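Local coordinates for protein copper-transporting atpase (PDB 2YJ5) that probably couples ATP hydrolysis to copper transport across the cell membrane, this piece being its cytoplasmic ATP-binding part with the phosphorylation and nucleotide-binding domains, at residues A[41-46]-A[134-139]; A[34-39]-A[159-164]; A[30-35]-A[201-206]. The protein carries 1 engineered substitution. All blocks are in the same frame, centred on the assembly; numbering follows the deposited sequence.

Overall arrangement
All three contacts start from one run of chain, 30-46, which comprises strand 30-34, turns through weakly bonded helix 35-39 and enters strand 45-50. Interaction 3 lies deepest in the phosphorylation domain, pairing 30-34 with 201-205 in its mostly parallel sheet. Interaction 2 sits at the C-terminal end of strand 30-34, its centre about 12 Å from that of interaction 3, and shares Asn-34 and Lys-35 with it. Interaction 1, about 11 Å from interaction 2 and 19 Å from interaction 3, centre to centre, begins the antiparallel sheet of the nucleotide-binding domain and is nested along the chain inside the loops closed by the other two. The phosphorylation motif is tied directly to the interdomain hinge.

Interaction 1: A[41-46]-A[134-139]; sequences YGTPIV and SDVPRP. With A99 (5'-O-[(S)-hydroxy{[(R)-hydroxy({(S)-hydroxy[(1S)-1-(2-nitrophenyl)ethoxy]phosphoryl}oxy)phosphoryl]oxy}phosphoryl]adenosine), chain C.
Ser-134 and Ile-45 form an antiparallel hydrogen-bonded pair: Ile-45 N gives to Ser-134 O at 2.8 Å, and Ser-134 N returns a bond to Ile-45 O at 3.0 Å. Pro-44 has no N-H to give, but its CA leans on Ser-134 O while its ring lies against the nitrophenyl group of the caged nucleotide, CB to C4' 3.7 Å. At Asp-135 the carboxylate takes over from the backbone. With CG anti to its own N (chi1 -159°), OD1 receives Thr-43 N at 2.8 Å from above the carboxylate plane. Gly-42, with positive phi, lets the chain turn close beside this acid. Val-136 divides its two methyls between neighbours: CG2 meets Thr-43 CG2 at 3.4 Å and also Ile-45, whereas CG1 meets the Tyr-41 ring. Its carbonyl O accepts Tyr-41 N at 2.8 Å. Arg-138 then sets CG over the centre of the ring face, a CH-pi contact 4.2 Å from the Tyr-41 centroid; its guanidinium, tilted 47° to the ring, lies with one face toward Tyr-41 CD1 near the rim. Pro-139 CD packs beside Tyr-41 CZ at 4.0 Å. As in other P-type ATPases, these paired connections form the hinge between the phosphorylation and nucleotide-binding domains; Arg-138 bonds weakly to carbonyls of helix 35-39, Asp-135 touches helix 163-172 and Pro-44 rests on helix 69-80.

Interaction 2: A[34-39]-A[159-164]; sequences NKTGTL and SGDKED. Engineered in segment 34-39: Asn-34 (natural residue Asp).
Lys-35 extends its side chain past Ser-159 to Asp-161, joining two signature loops of the haloacid dehalogenase-like fold. Segment 34-39 is the DKTGT motif of P-type ATPases, here with the engineered Asn-34 at the position of the aspartate that this family phosphorylates; Ser-159 to Asp-161 correspond to the TGD loop. Lys-35, Thr-36 and all three residues of that loop are ATP-binding positions.

Lys-35 leaves the backbone with CG anti to its N (chi1 166°), stays straight as far as CE, and bends only at the last torsion, -82°. The bend swings NZ to Asp-161 OD2 at 3.4 Å, a weak bond within a long salt bridge, the two side chains crossing at about a right angle. A long methylene chain suits this place because it is apolar along its length and charged at the end: its methylenes from CB to CD lie against Ser-159, with CB 3.6 Å from Ser-159 CB and CD 3.1 Å from Ser-159 OG. Helix 163-172 adds Leu-169 against the same stem.

Ser-159 is small enough to be passed this closely. Its OG takes the backbone N of Asp-161 at 3.3 Å, forming an ST turn that ties the backbone of Asp-161 to Ser-159. Asn-34 makes no contact with 159-164; its OD1 accepts a hydrogen bond from Lys-187, also an ATP-binding residue.

Within 34-39, the backbone of Gly-37 has phi 89°, a conformation that glycine, lacking CB, adopts without crowding the preceding carbonyl. The turn is secured by Thr-38, whose OG1 donates to Asn-34 O at 2.7 Å from well above the carbonyl plane.

Interaction 3: A[30-35]-A[201-206]; sequences TIIFNK and VLMIGD. Engineered in segment 30-35: Asn-34 (natural residue Asp).
Thr-30 to Asn-34 run beside Val-201 to Gly-205 as parallel strands, their axes 4.8 Å apart at closest and 18° from parallel. Four backbone hydrogen bonds join them. Ile-32 turns both its N and its O to 201-205: the N gives to Leu-202 O at 2.9 Å and the O receives Ile-204 N at 3.0 Å. The ladder is extended at one end by Leu-202 N to Thr-30 O and at the other by Asn-34 N to Ile-204 O, the latter nearly straight at 174°. Weaker CA-H...O contacts fill in beside these bonds, among them Ile-31 CA to Leu-202 O at 3.4 Å.

This is an inner pair of the Rossmann-like sheet of the phosphorylation domain, with strand 154-158 flanking 30-34 and strand 219-223 flanking 201-205. Both strands lead at their C-terminal ends into loops of the active site, as is usual for haloacid dehalogenase-like folds: strand 30-34 ends at Asn-34, and strand 201-205 runs into Asp-206 of the GDGVND motif, which in relatives contributes to the magnesium site.

Apolar contacts lie on both faces. On the face of Thr-30 and Ile-32, Ile-32 CD1 meets Val-201 CG1 at 3.9 Å. Beta-branched Ile-32 and Val-201 suit these positions, since they fill the space between neighbouring strands while keeping the backbone extended. Met-203 brings CG to 4.1 Å from Ile-32 CB before its thioether, bent at the last torsion, leads away. On the face of Ile-31 and Phe-33, the Phe-33 ring lies alongside Ile-204, pointing the same way. Ile-204 CG1 covers one ring face, and its CD1 reaches Phe-33 CE2 at 3.6 Å. Beyond them Gly-205, having no side chain, passes with its CA 4.2 Å from Asn-34 CB.

Interaction 1: A[41-46]-A[134-139]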
loop_
_atom_site.group_PDB
_atom_site.type_symbol
_atom_site.label_atom_id
_atom_site.label_comp_id
_atom_site.label_asym_id
_atom_site.label_seq_id
_atom_site.Cartn_x
_atom_site.Cartn_y
_atom_site.Cartn_z
ATOM N N TYR A 41 -2.255 5.464 -0.599
ATOM C CA TYR A 41 -1.938 5.749 -2.002
ATOM C C TYR A 41 -0.964 4.760 -2.620
ATOM O O TYR A 41 -0.794 4.743 -3.830
ATOM C CB TYR A 41 -1.396 7.165 -2.185
ATOM C CG TYR A 41 -2.427 8.251 -1.987
ATOM C CD1 TYR A 41 -3.337 8.570 -2.996
ATOM C CD2 TYR A 41 -2.490 8.966 -0.794
ATOM C CE1 TYR A 41 -4.293 9.579 -2.811
ATOM C CE2 TYR A 41 -3.431 9.968 -0.602
ATOM C CZ TYR A 41 -4.331 10.272 -1.612
ATOM O OH TYR A 41 -5.268 11.266 -1.407
ATOM N N GLY A 42 -0.336 3.930 -1.792
ATOM C CA GLY A 42 0.713 3.031 -2.254
ATOM C C GLY A 42 1.970 3.777 -2.694
ATOM O O GLY A 42 2.560 3.471 -3.735
ATOM N N THR A 43 2.392 4.754 -1.898
ATOM C CA THR A 43 3.436 5.677 -2.331
ATOM C C THR A 43 4.431 6.046 -1.208
ATOM O O THR A 43 4.147 6.893 -0.362
ATOM C CB THR A 43 2.805 6.950 -2.949
ATOM O OG1 THR A 43 3.814 7.712 -3.622
ATOM C CG2 THR A 43 2.123 7.818 -1.877
ATOM N N PRO A 44 5.617 5.412 -1.206
ATOM C CA PRO A 44 6.581 5.631 -0.114
ATOM C C PRO A 44 7.068 7.084 0.014
ATOM O O PRO A 44 7.287 7.756 -1.001
ATOM C CB PRO A 44 7.742 4.706 -0.482
ATOM C CG PRO A 44 7.606 4.482 -1.977
ATOM C CD PRO A 44 6.126 4.480 -2.228
ATOM N N ILE A 45 7.196 7.565 1.255
ATOM C CA ILE A 45 7.907 8.802 1.544
ATOM C C ILE A 45 8.817 8.565 2.728
ATOM O O ILE A 45 8.624 7.587 3.466
ATOM C CB ILE A 45 6.970 9.969 1.915
ATOM C CG1 ILE A 45 6.268 9.687 3.237
ATOM C CG2 ILE A 45 5.967 10.228 0.816
ATOM C CD1 ILE A 45 5.618 10.920 3.865
ATOM N N VAL A 46 9.791 9.460 2.921
ATOM C CA VAL A 46 10.671 9.414 4.092
ATOM C C VAL A 46 10.018 10.055 5.321
ATOM O O VAL A 46 9.749 11.243 5.319
ATOM C CB VAL A 46 11.990 10.159 3.827
ATOM C CG1 VAL A 46 12.828 10.238 5.107
ATOM C CG2 VAL A 46 12.759 9.516 2.671
ATOM N N SER A 134 7.655 5.197 5.079
ATOM C CA SER A 134 6.223 4.838 5.199
ATOM C C SER A 134 5.375 5.156 3.956
ATOM O O SER A 134 5.820 5.848 3.053
ATOM C CB SER A 134 5.572 5.532 6.411
ATOM O OG SER A 134 6.137 5.096 7.635
ATOM N N ASP A 135 4.141 4.650 3.943
ATOM C CA ASP A 135 3.177 4.890 2.870
ATOM C C ASP A 135 2.332 6.123 3.215
ATOM O O ASP A 135 2.433 6.654 4.320
ATOM C CB ASP A 135 2.282 3.658 2.704
ATOM C CG ASP A 135 1.618 3.583 1.341
ATOM O OD1 ASP A 135 1.335 4.648 0.742
ATOM O OD2 ASP A 135 1.378 2.448 0.869
ATOM N N VAL A 136 1.510 6.587 2.279
ATOM C CA VAL A 136 0.668 7.764 2.523
ATOM C C VAL A 136 -0.834 7.416 2.571
ATOM O O VAL A 136 -1.394 6.919 1.589
ATOM C CB VAL A 136 0.882 8.852 1.451
ATOM C CG1 VAL A 136 0.116 10.118 1.836
ATOM C CG2 VAL A 136 2.385 9.145 1.240
ATOM N N PRO A 137 -1.489 7.697 3.710
ATOM C CA PRO A 137 -2.901 7.368 3.922
ATOM C C PRO A 137 -3.844 8.280 3.137
ATOM O O PRO A 137 -3.615 9.491 3.085
ATOM C CB PRO A 137 -3.099 7.597 5.432
ATOM C CG PRO A 137 -1.707 7.783 6.003
ATOM C CD PRO A 137 -0.889 8.328 4.898
ATOM N N ARG A 138 -4.888 7.694 2.544
ATOM C CA ARG A 138 -5.912 8.456 1.842
ATOM C C ARG A 138 -6.720 9.286 2.841
ATOM O O ARG A 138 -7.016 8.818 3.944
ATOM C CB ARG A 138 -6.835 7.520 1.063
ATOM C CG ARG A 138 -6.145 6.705 -0.025
ATOM C CD ARG A 138 -7.151 6.013 -0.939
ATOM N NE ARG A 138 -6.497 5.301 -2.035
ATOM C CZ ARG A 138 -6.266 5.828 -3.236
ATOM N NH1 ARG A 138 -6.656 7.071 -3.496
ATOM N NH2 ARG A 138 -5.652 5.117 -4.180
ATOM N N PRO A 139 -7.092 10.518 2.452
ATOM C CA PRO A 139 -7.804 11.405 3.384
ATOM C C PRO A 139 -9.099 10.746 3.846
ATOM O O PRO A 139 -10.044 10.592 3.065
ATOM C CB PRO A 139 -8.074 12.669 2.563
ATOM C CG PRO A 139 -7.762 12.324 1.123
ATOM C CD PRO A 139 -7.217 10.935 1.044
HETATM C "C'" A99 C . 7.758 0.208 -1.825
HETATM N N1 A99 C . 17.635 1.599 -2.096
HETATM C C2 A99 C . 17.622 1.161 -0.823
HETATM N N3 A99 C . 17.139 -0.045 -0.455
HETATM C C4 A99 C . 16.640 -0.914 -1.368
HETATM C C5 A99 C . 16.614 -0.502 -2.784
HETATM C C6 A99 C . 17.165 0.847 -3.124
HETATM N N6 A99 C . 17.214 1.331 -4.397
HETATM N N7 A99 C . 16.069 -1.542 -3.448
HETATM C C8 A99 C . 15.766 -2.519 -2.545
HETATM N N9 A99 C . 16.100 -2.141 -1.298
HETATM P PA A99 C . 12.519 -5.077 -3.218
HETATM P PB A99 C . 9.943 -4.162 -2.686
HETATM P PG A99 C . 8.696 -2.235 -1.111
HETATM O "O'L" A99 C . 4.179 -0.669 -2.182
HETATM O "O'M" A99 C . 4.403 1.263 -2.985
HETATM C "C1'" A99 C . 4.613 1.397 0.154
HETATM O O1A A99 C . 11.881 -6.447 -3.151
HETATM C C1B A99 C . 15.944 -2.937 -0.042
HETATM O O1B A99 C . 9.582 -4.549 -4.106
HETATM O O1G A99 C . 9.522 -2.631 0.101
HETATM C "C2'" A99 C . 5.328 0.862 -0.915
HETATM N "N2'" A99 C . 4.607 0.475 -2.072
HETATM O "O2'" A99 C . 15.043 -2.672 2.129
HETATM O O2A A99 C . 12.984 -4.491 -4.538
HETATM C C2B A99 C . 14.750 -2.447 0.744
HETATM O O2B A99 C . 9.498 -4.994 -1.498
HETATM O O2G A99 C . 8.726 -0.621 -1.172
HETATM C "C3'" A99 C . 6.823 0.736 -0.776
HETATM O "O3'" A99 C . 12.501 -3.355 1.091
HETATM O O3A A99 C . 11.535 -3.992 -2.574
HETATM C C3B A99 C . 13.633 -3.323 0.220
HETATM O O3B A99 C . 9.527 -2.632 -2.433
HETATM O O3G A99 C . 7.285 -2.756 -1.280
HETATM C "C4'" A99 C . 7.414 1.158 0.414
HETATM O "O4'" A99 C . 15.679 -4.325 -0.319
HETATM C C4B A99 C . 14.340 -4.660 0.096
HETATM C "C5'" A99 C . 6.643 1.677 1.450
HETATM O "O5'" A99 C . 13.750 -5.002 -2.174
HETATM C C5B A99 C . 13.673 -5.609 -0.890
HETATM C "C6'" A99 C . 5.261 1.797 1.322
HETATM C "CM'" A99 C . 7.117 -0.517 -3.011
#

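Interaction 2: A[34-39]-A[159-164]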
loop_
_atom_site.group_PDB
_atom_site.type_symbol
_atom_site.label_atom_id
_atom_site.label_comp_id
_atom_site.label_asym_id
_atom_site.label_seq_id
_atom_site.Cartn_x
_atom_site.Cartn_y
_atom_site.Cartn_z
ATOM N N ASN A 34 -7.496 -4.988 1.582
ATOM C CA ASN A 34 -6.064 -5.165 1.451
ATOM C C ASN A 34 -5.423 -3.782 1.639
ATOM O O ASN A 34 -5.677 -2.878 0.863
ATOM C CB ASN A 34 -5.727 -5.760 0.086
ATOM C CG ASN A 34 -4.231 -5.863 -0.155
ATOM O OD1 ASN A 34 -3.532 -6.623 0.524
ATOM N ND2 ASN A 34 -3.725 -5.090 -1.126
ATOM N N LYS A 35 -4.618 -3.617 2.685
ATOM C CA LYS A 35 -4.143 -2.294 3.107
ATOM C C LYS A 35 -3.520 -1.460 2.002
ATOM O O LYS A 35 -4.016 -0.387 1.671
ATOM C CB LYS A 35 -3.141 -2.408 4.263
ATOM C CG LYS A 35 -2.337 -1.111 4.542
ATOM C CD LYS A 35 -1.338 -1.297 5.695
ATOM C CE LYS A 35 -0.555 -0.022 6.011
ATOM N NZ LYS A 35 0.613 0.225 5.115
ATOM N N THR A 36 -2.421 -1.951 1.444
ATOM C CA THR A 36 -1.610 -1.153 0.540
ATOM C C THR A 36 -2.351 -0.835 -0.754
ATOM O O THR A 36 -2.865 -1.729 -1.425
ATOM C CB THR A 36 -0.246 -1.844 0.251
ATOM O OG1 THR A 36 0.378 -2.225 1.489
ATOM C CG2 THR A 36 0.684 -0.908 -0.505
ATOM N N GLY A 37 -2.418 0.450 -1.091
ATOM C CA GLY A 37 -3.049 0.886 -2.326
ATOM C C GLY A 37 -4.547 1.160 -2.235
ATOM O O GLY A 37 -5.061 2.019 -2.961
ATOM N N THR A 38 -5.253 0.431 -1.366
ATOM C CA THR A 38 -6.662 0.728 -1.127
ATOM C C THR A 38 -6.842 1.727 0.008
ATOM O O THR A 38 -7.364 2.810 -0.220
ATOM C CB THR A 38 -7.529 -0.532 -0.876
ATOM O OG1 THR A 38 -7.507 -0.879 0.518
ATOM C CG2 THR A 38 -7.042 -1.696 -1.719
ATOM N N LEU A 39 -6.424 1.380 1.225
ATOM C CA LEU A 39 -6.484 2.341 2.335
ATOM C C LEU A 39 -5.349 3.406 2.315
ATOM O O LEU A 39 -5.368 4.370 3.115
ATOM C CB LEU A 39 -6.527 1.623 3.691
ATOM C CG LEU A 39 -7.689 0.676 4.018
ATOM C CD1 LEU A 39 -7.437 -0.054 5.336
ATOM C CD2 LEU A 39 -9.018 1.419 4.067
ATOM N N SER A 159 -2.786 -6.853 5.842
ATOM C CA SER A 159 -1.575 -6.229 5.304
ATOM C C SER A 159 -0.354 -7.156 5.337
ATOM O O SER A 159 -0.302 -8.117 6.108
ATOM C CB SER A 159 -1.264 -4.933 6.052
ATOM O OG SER A 159 -0.266 -4.187 5.375
ATOM N N GLY A 160 0.625 -6.859 4.487
ATOM C CA GLY A 160 1.892 -7.564 4.506
ATOM C C GLY A 160 2.958 -6.821 5.304
ATOM O O GLY A 160 3.959 -7.410 5.713
ATOM N N ASP A 161 2.744 -5.527 5.522
ATOM C CA ASP A 161 3.696 -4.697 6.262
ATOM C C ASP A 161 3.873 -5.174 7.700
ATOM O O ASP A 161 3.066 -5.957 8.210
ATOM C CB ASP A 161 3.261 -3.225 6.253
ATOM C CG ASP A 161 3.597 -2.518 4.947
ATOM O OD1 ASP A 161 3.760 -3.207 3.915
ATOM O OD2 ASP A 161 3.698 -1.271 4.951
ATOM N N LYS A 162 4.926 -4.686 8.351
ATOM C CA LYS A 162 5.272 -5.128 9.701
ATOM C C LYS A 162 4.266 -4.657 10.749
ATOM O O LYS A 162 3.550 -3.679 10.546
ATOM C CB LYS A 162 6.686 -4.671 10.075
ATOM N N GLU A 163 4.234 -5.365 11.875
ATOM C CA GLU A 163 3.303 -5.082 12.966
ATOM C C GLU A 163 3.243 -3.609 13.381
ATOM O O GLU A 163 2.169 -3.099 13.708
ATOM C CB GLU A 163 3.630 -5.953 14.187
ATOM C CG GLU A 163 2.671 -7.116 14.402
ATOM C CD GLU A 163 1.276 -6.655 14.788
ATOM O OE1 GLU A 163 1.085 -5.431 14.970
ATOM O OE2 GLU A 163 0.370 -7.511 14.913
ATOM N N ASP A 164 4.392 -2.936 13.384
ATOM C CA ASP A 164 4.443 -1.531 13.781
ATOM C C ASP A 164 3.521 -0.697 12.884
ATOM O O ASP A 164 2.705 0.095 13.363
ATOM C CB ASP A 164 5.886 -0.993 13.712
ATOM C CG ASP A 164 6.773 -1.505 14.851
ATOM O OD1 ASP A 164 7.307 -2.637 14.737
ATOM O OD2 ASP A 164 6.955 -0.764 15.850
#

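Interaction 3: A[30-35]-A[201-206]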
loop_
_atom_site.group_PDB
_atom_site.type_symbol
_atom_site.label_atom_id
_atom_site.label_comp_id
_atom_site.label_asym_id
_atom_site.label_seq_id
_atom_site.Cartn_x
_atom_site.Cartn_y
_atom_site.Cartn_z
ATOM N N THR A 30 -19.620 -9.047 5.464
ATOM C CA THR A 30 -18.256 -8.806 5.924
ATOM C C THR A 30 -17.475 -8.026 4.870
ATOM O O THR A 30 -17.606 -8.305 3.676
ATOM C CB THR A 30 -17.533 -10.144 6.206
ATOM O OG1 THR A 30 -18.281 -10.887 7.171
ATOM C CG2 THR A 30 -16.102 -9.925 6.729
ATOM N N ILE A 31 -16.680 -7.049 5.313
ATOM C CA ILE A 31 -15.828 -6.252 4.413
ATOM C C ILE A 31 -14.342 -6.400 4.745
ATOM O O ILE A 31 -13.935 -6.236 5.899
ATOM C CB ILE A 31 -16.174 -4.751 4.451
ATOM C CG1 ILE A 31 -17.647 -4.536 4.116
ATOM C CG2 ILE A 31 -15.329 -3.976 3.456
ATOM C CD1 ILE A 31 -18.132 -3.158 4.479
ATOM N N ILE A 32 -13.538 -6.700 3.730
ATOM C CA ILE A 32 -12.103 -6.868 3.925
ATOM C C ILE A 32 -11.281 -5.980 2.997
ATOM O O ILE A 32 -11.429 -6.034 1.776
ATOM C CB ILE A 32 -11.679 -8.308 3.681
ATOM C CG1 ILE A 32 -12.507 -9.256 4.547
ATOM C CG2 ILE A 32 -10.171 -8.470 3.938
ATOM C CD1 ILE A 32 -12.070 -10.689 4.461
ATOM N N PHE A 33 -10.423 -5.162 3.588
ATOM C CA PHE A 33 -9.473 -4.340 2.844
ATOM C C PHE A 33 -8.079 -4.987 2.769
ATOM O O PHE A 33 -7.547 -5.476 3.760
ATOM C CB PHE A 33 -9.329 -2.968 3.500
ATOM C CG PHE A 33 -10.553 -2.112 3.394
ATOM C CD1 PHE A 33 -11.583 -2.236 4.310
ATOM C CD2 PHE A 33 -10.682 -1.186 2.374
ATOM C CE1 PHE A 33 -12.723 -1.455 4.204
ATOM C CE2 PHE A 33 -11.817 -0.391 2.262
ATOM C CZ PHE A 33 -12.840 -0.530 3.180
ATOM N N ASN A 34 -7.496 -4.988 1.582
ATOM C CA ASN A 34 -6.064 -5.165 1.451
ATOM C C ASN A 34 -5.423 -3.782 1.639
ATOM O O ASN A 34 -5.677 -2.878 0.863
ATOM C CB ASN A 34 -5.727 -5.760 0.086
ATOM C CG ASN A 34 -4.231 -5.863 -0.155
ATOM O OD1 ASN A 34 -3.532 -6.623 0.524
ATOM N ND2 ASN A 34 -3.725 -5.090 -1.126
ATOM N N LYS A 35 -4.618 -3.617 2.685
ATOM C CA LYS A 35 -4.143 -2.294 3.107
ATOM C C LYS A 35 -3.520 -1.460 2.002
ATOM O O LYS A 35 -4.016 -0.387 1.671
ATOM C CB LYS A 35 -3.141 -2.408 4.263
ATOM C CG LYS A 35 -2.337 -1.111 4.542
ATOM C CD LYS A 35 -1.338 -1.297 5.695
ATOM C CE LYS A 35 -0.555 -0.022 6.011
ATOM N NZ LYS A 35 0.613 0.225 5.115
ATOM N N VAL A 201 -18.578 -12.261 1.754
ATOM C CA VAL A 201 -17.473 -11.322 1.839
ATOM C C VAL A 201 -17.406 -10.368 0.646
ATOM O O VAL A 201 -17.441 -10.792 -0.515
ATOM C CB VAL A 201 -16.122 -12.088 1.936
ATOM C CG1 VAL A 201 -14.948 -11.124 1.854
ATOM C CG2 VAL A 201 -16.044 -12.905 3.207
ATOM N N LEU A 202 -17.310 -9.075 0.927
ATOM C CA LEU A 202 -16.829 -8.151 -0.092
ATOM C C LEU A 202 -15.382 -7.795 0.228
ATOM O O LEU A 202 -15.032 -7.533 1.387
ATOM C CB LEU A 202 -17.683 -6.882 -0.180
ATOM C CG LEU A 202 -17.346 -6.054 -1.426
ATOM C CD1 LEU A 202 -18.523 -5.208 -1.864
ATOM C CD2 LEU A 202 -16.091 -5.184 -1.245
ATOM N N MET A 203 -14.542 -7.796 -0.799
ATOM C CA MET A 203 -13.150 -7.446 -0.613
ATOM C C MET A 203 -12.672 -6.407 -1.616
ATOM O O MET A 203 -13.052 -6.426 -2.792
ATOM C CB MET A 203 -12.257 -8.677 -0.673
ATOM C CG MET A 203 -10.824 -8.343 -0.290
ATOM S SD MET A 203 -9.724 -9.756 -0.299
ATOM C CE MET A 203 -9.311 -9.758 -2.034
ATOM N N ILE A 204 -11.835 -5.500 -1.124
ATOM C CA ILE A 204 -11.260 -4.420 -1.921
ATOM C C ILE A 204 -9.725 -4.587 -1.993
ATOM O O ILE A 204 -9.075 -4.795 -0.965
ATOM C CB ILE A 204 -11.627 -3.040 -1.289
ATOM C CG1 ILE A 204 -13.004 -3.120 -0.607
ATOM C CG2 ILE A 204 -11.562 -1.909 -2.314
ATOM C CD1 ILE A 204 -13.721 -1.801 -0.491
ATOM N N GLY A 205 -9.164 -4.498 -3.203
ATOM C CA GLY A 205 -7.737 -4.704 -3.442
ATOM C C GLY A 205 -7.119 -3.804 -4.515
ATOM O O GLY A 205 -7.804 -2.951 -5.086
ATOM N N ASP A 206 -5.828 -3.992 -4.805
ATOM C CA ASP A 206 -5.114 -3.100 -5.730
ATOM C C ASP A 206 -4.003 -3.735 -6.598
ATOM O O ASP A 206 -4.169 -3.923 -7.814
ATOM C CB ASP A 206 -4.534 -1.902 -4.966
ATOM C CG ASP A 206 -4.068 -0.789 -5.894
ATOM O OD1 ASP A 206 -4.699 -0.608 -6.961
ATOM O OD2 ASP A 206 -3.080 -0.093 -5.563
#